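Local coordinates for N-alpha-acetyltransferase 35, NatC auxiliary subunit (Saccharomyces cerevisiae, PDB 6YGB), which serves as the auxiliary subunit of the NatC N-terminal acetyltransferase, the complex that acetylates the N-terminal methionine of the L-A virus Gag protein, at residues Leu678-Lys683 against Val713-Gly718. Numbering follows the deposited sequence. Where two conformers were deposited one is given.
Sequences LKHTSK and VHTTEG. With EDO (1,2-ethanediol), chain C.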
loop_
_atom_site.group_PDB
_atom_site.type_symbol
_atom_site.label_atom_id
_atom_site.label_comp_id
_atom_site.label_asym_id
_atom_site.label_seq_id
_atom_site.Cartn_x
_atom_site.Cartn_y
_atom_site.Cartn_z
ATOM N N LEU B 678 -17.014 -17.845 2.012
ATOM C CA LEU B 678 -17.863 -17.416 3.119
ATOM C C LEU B 678 -18.526 -18.615 3.787
ATOM O O LEU B 678 -18.614 -18.677 5.018
ATOM C CB LEU B 678 -18.911 -16.413 2.628
ATOM C CG LEU B 678 -19.587 -15.508 3.665
ATOM C CD1 LEU B 678 -18.559 -14.701 4.456
ATOM C CD2 LEU B 678 -20.579 -14.570 2.981
ATOM N N LYS B 679 -18.978 -19.592 2.994
ATOM C CA LYS B 679 -19.609 -20.775 3.575
ATOM C C LYS B 679 -18.620 -21.566 4.428
ATOM O O LYS B 679 -18.999 -22.127 5.461
ATOM C CB LYS B 679 -20.203 -21.655 2.472
ATOM C CG LYS B 679 -21.198 -22.689 2.968
ATOM C CD LYS B 679 -21.316 -23.857 1.991
ATOM C CE LYS B 679 -21.784 -23.402 0.618
ATOM N NZ LYS B 679 -21.993 -24.566 -0.290
ATOM N N HIS B 680 -17.346 -21.610 4.023
ATOM C CA HIS B 680 -16.347 -22.325 4.815
ATOM C C HIS B 680 -16.121 -21.657 6.167
ATOM O O HIS B 680 -16.042 -22.344 7.195
ATOM C CB HIS B 680 -15.031 -22.427 4.046
ATOM C CG HIS B 680 -13.990 -23.227 4.760
ATOM N ND1 HIS B 680 -14.255 -24.463 5.308
ATOM C CD2 HIS B 680 -12.694 -22.957 5.046
ATOM C CE1 HIS B 680 -13.164 -24.926 5.891
ATOM N NE2 HIS B 680 -12.202 -24.033 5.747
ATOM N N THR B 681 -15.995 -20.326 6.184
ATOM C CA THR B 681 -15.831 -19.592 7.436
ATOM C C THR B 681 -17.008 -19.839 8.366
ATOM O O THR B 681 -16.827 -20.037 9.572
ATOM C CB THR B 681 -15.691 -18.091 7.147
ATOM O OG1 THR B 681 -14.453 -17.838 6.476
ATOM C CG2 THR B 681 -15.736 -17.281 8.424
ATOM N N SER B 682 -18.223 -19.848 7.815
ATOM C CA SER B 682 -19.418 -20.074 8.622
ATOM C C SER B 682 -19.367 -21.432 9.306
ATOM O O SER B 682 -19.592 -21.540 10.516
ATOM C CB SER B 682 -20.669 -19.959 7.747
ATOM O OG SER B 682 -20.709 -18.712 7.065
ATOM N N LYS B 683 -19.069 -22.485 8.540
ATOM C CA LYS B 683 -18.929 -23.817 9.120
ATOM C C LYS B 683 -17.841 -23.850 10.189
ATOM O O LYS B 683 -18.006 -24.499 11.231
ATOM C CB LYS B 683 -18.623 -24.837 8.020
ATOM C CG LYS B 683 -19.715 -25.000 6.972
ATOM C CD LYS B 683 -19.230 -25.916 5.860
ATOM C CE LYS B 683 -20.332 -26.225 4.864
ATOM N NZ LYS B 683 -19.802 -26.995 3.705
ATOM N N VAL B 713 -7.890 -15.772 14.115
ATOM C CA VAL B 713 -7.214 -16.659 13.172
ATOM C C VAL B 713 -7.892 -16.562 11.812
ATOM O O VAL B 713 -9.124 -16.607 11.716
ATOM C CB VAL B 713 -7.203 -18.108 13.692
ATOM C CG1 VAL B 713 -6.725 -19.060 12.616
ATOM C CG2 VAL B 713 -6.313 -18.216 14.917
ATOM N N HIS B 714 -7.091 -16.424 10.757
ATOM C CA HIS B 714 -7.630 -16.402 9.406
ATOM C C HIS B 714 -7.833 -17.821 8.897
ATOM O O HIS B 714 -6.982 -18.693 9.087
ATOM C CB HIS B 714 -6.701 -15.632 8.465
ATOM C CG HIS B 714 -6.730 -14.150 8.668
ATOM N ND1 HIS B 714 -6.768 -13.257 7.620
ATOM C CD2 HIS B 714 -6.728 -13.402 9.799
ATOM C CE1 HIS B 714 -6.789 -12.024 8.093
ATOM N NE2 HIS B 714 -6.764 -12.084 9.413
ATOM N N THR B 715 -8.982 -18.057 8.271
ATOM C CA THR B 715 -9.287 -19.352 7.679
ATOM C C THR B 715 -8.732 -19.382 6.264
ATOM O O THR B 715 -8.993 -18.472 5.472
ATOM C CB THR B 715 -10.794 -19.616 7.667
ATOM O OG1 THR B 715 -11.324 -19.436 8.983
ATOM C CG2 THR B 715 -11.065 -21.037 7.234
ATOM N N THR B 716 -7.972 -20.432 5.952
ATOM C CA THR B 716 -7.204 -20.463 4.709
ATOM C C THR B 716 -8.108 -20.331 3.490
ATOM O O THR B 716 -7.866 -19.497 2.611
ATOM C CB THR B 716 -6.383 -21.752 4.631
ATOM O OG1 THR B 716 -5.554 -21.861 5.794
ATOM C CG2 THR B 716 -5.504 -21.745 3.393
ATOM N N GLU B 717 -9.157 -21.147 3.415
ATOM C CA GLU B 717 -10.094 -21.085 2.304
ATOM C C GLU B 717 -11.386 -20.369 2.673
ATOM O O GLU B 717 -12.391 -20.513 1.968
ATOM C CB GLU B 717 -10.393 -22.489 1.777
ATOM C CG GLU B 717 -9.258 -23.083 0.956
ATOM C CD GLU B 717 -8.758 -22.133 -0.120
ATOM O OE1 GLU B 717 -9.592 -21.503 -0.808
ATOM O OE2 GLU B 717 -7.524 -22.009 -0.270
ATOM N N GLY B 718 -11.374 -19.592 3.756
ATOM C CA GLY B 718 -12.539 -18.854 4.184
ATOM C C GLY B 718 -12.464 -17.382 3.804
ATOM O O GLY B 718 -11.564 -16.922 3.104
HETATM C C1 EDO C . -22.673 -28.275 2.019
HETATM O O1 EDO C . -21.477 -28.128 1.246
HETATM C C2 EDO C . -23.417 -26.944 2.099
HETATM O O2 EDO C . -23.900 -26.587 0.799
#
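Thr681, on helix 668-701, meets Gly718 at the close of a type I beta turn, Thr715 to Gly718, with their CA atoms 4.7 Å apart. The turn lies in the loop that joins strands 708-713 and 724-729 of an antiparallel pair, and Gly718 N closes it on Thr715 O at 3.1 Å. Thr681 OG1 comes to 3.2 Å from Gly718 CA, an approach possible because glycine carries no CB on the side that faces the helix. With OG1 placed beside its own backbone N (chi1 -68°), the hydroxyl accepts from Trp719 N just past the turn and also has a weak hydrogen bond with Lys677 O of its own helix. His680, its CG anti to the backbone N (chi1 -176°), brings the CD2 edge of its imidazole up to the turn. In this conformer, one of two modelled, Gly718 N lies at the ring edge, 3.8 Å from His680 CD2, and the methyl Thr715 CG2 comes in obliquely; the ring's position is therefore less certain. Glu717 adds its CB, 4.0 Å from His680 CD2, and its carboxylate leads away. Leu678, whose CB points away from 713-718, packs on helices 511-564 and 619-653 and also touches Trp719 and Phe722 farther along the loop. The contact thus docks a beta hairpin loop on a helix by van der Waals touch around one hydroxyl, which links the helix to the loop backbone.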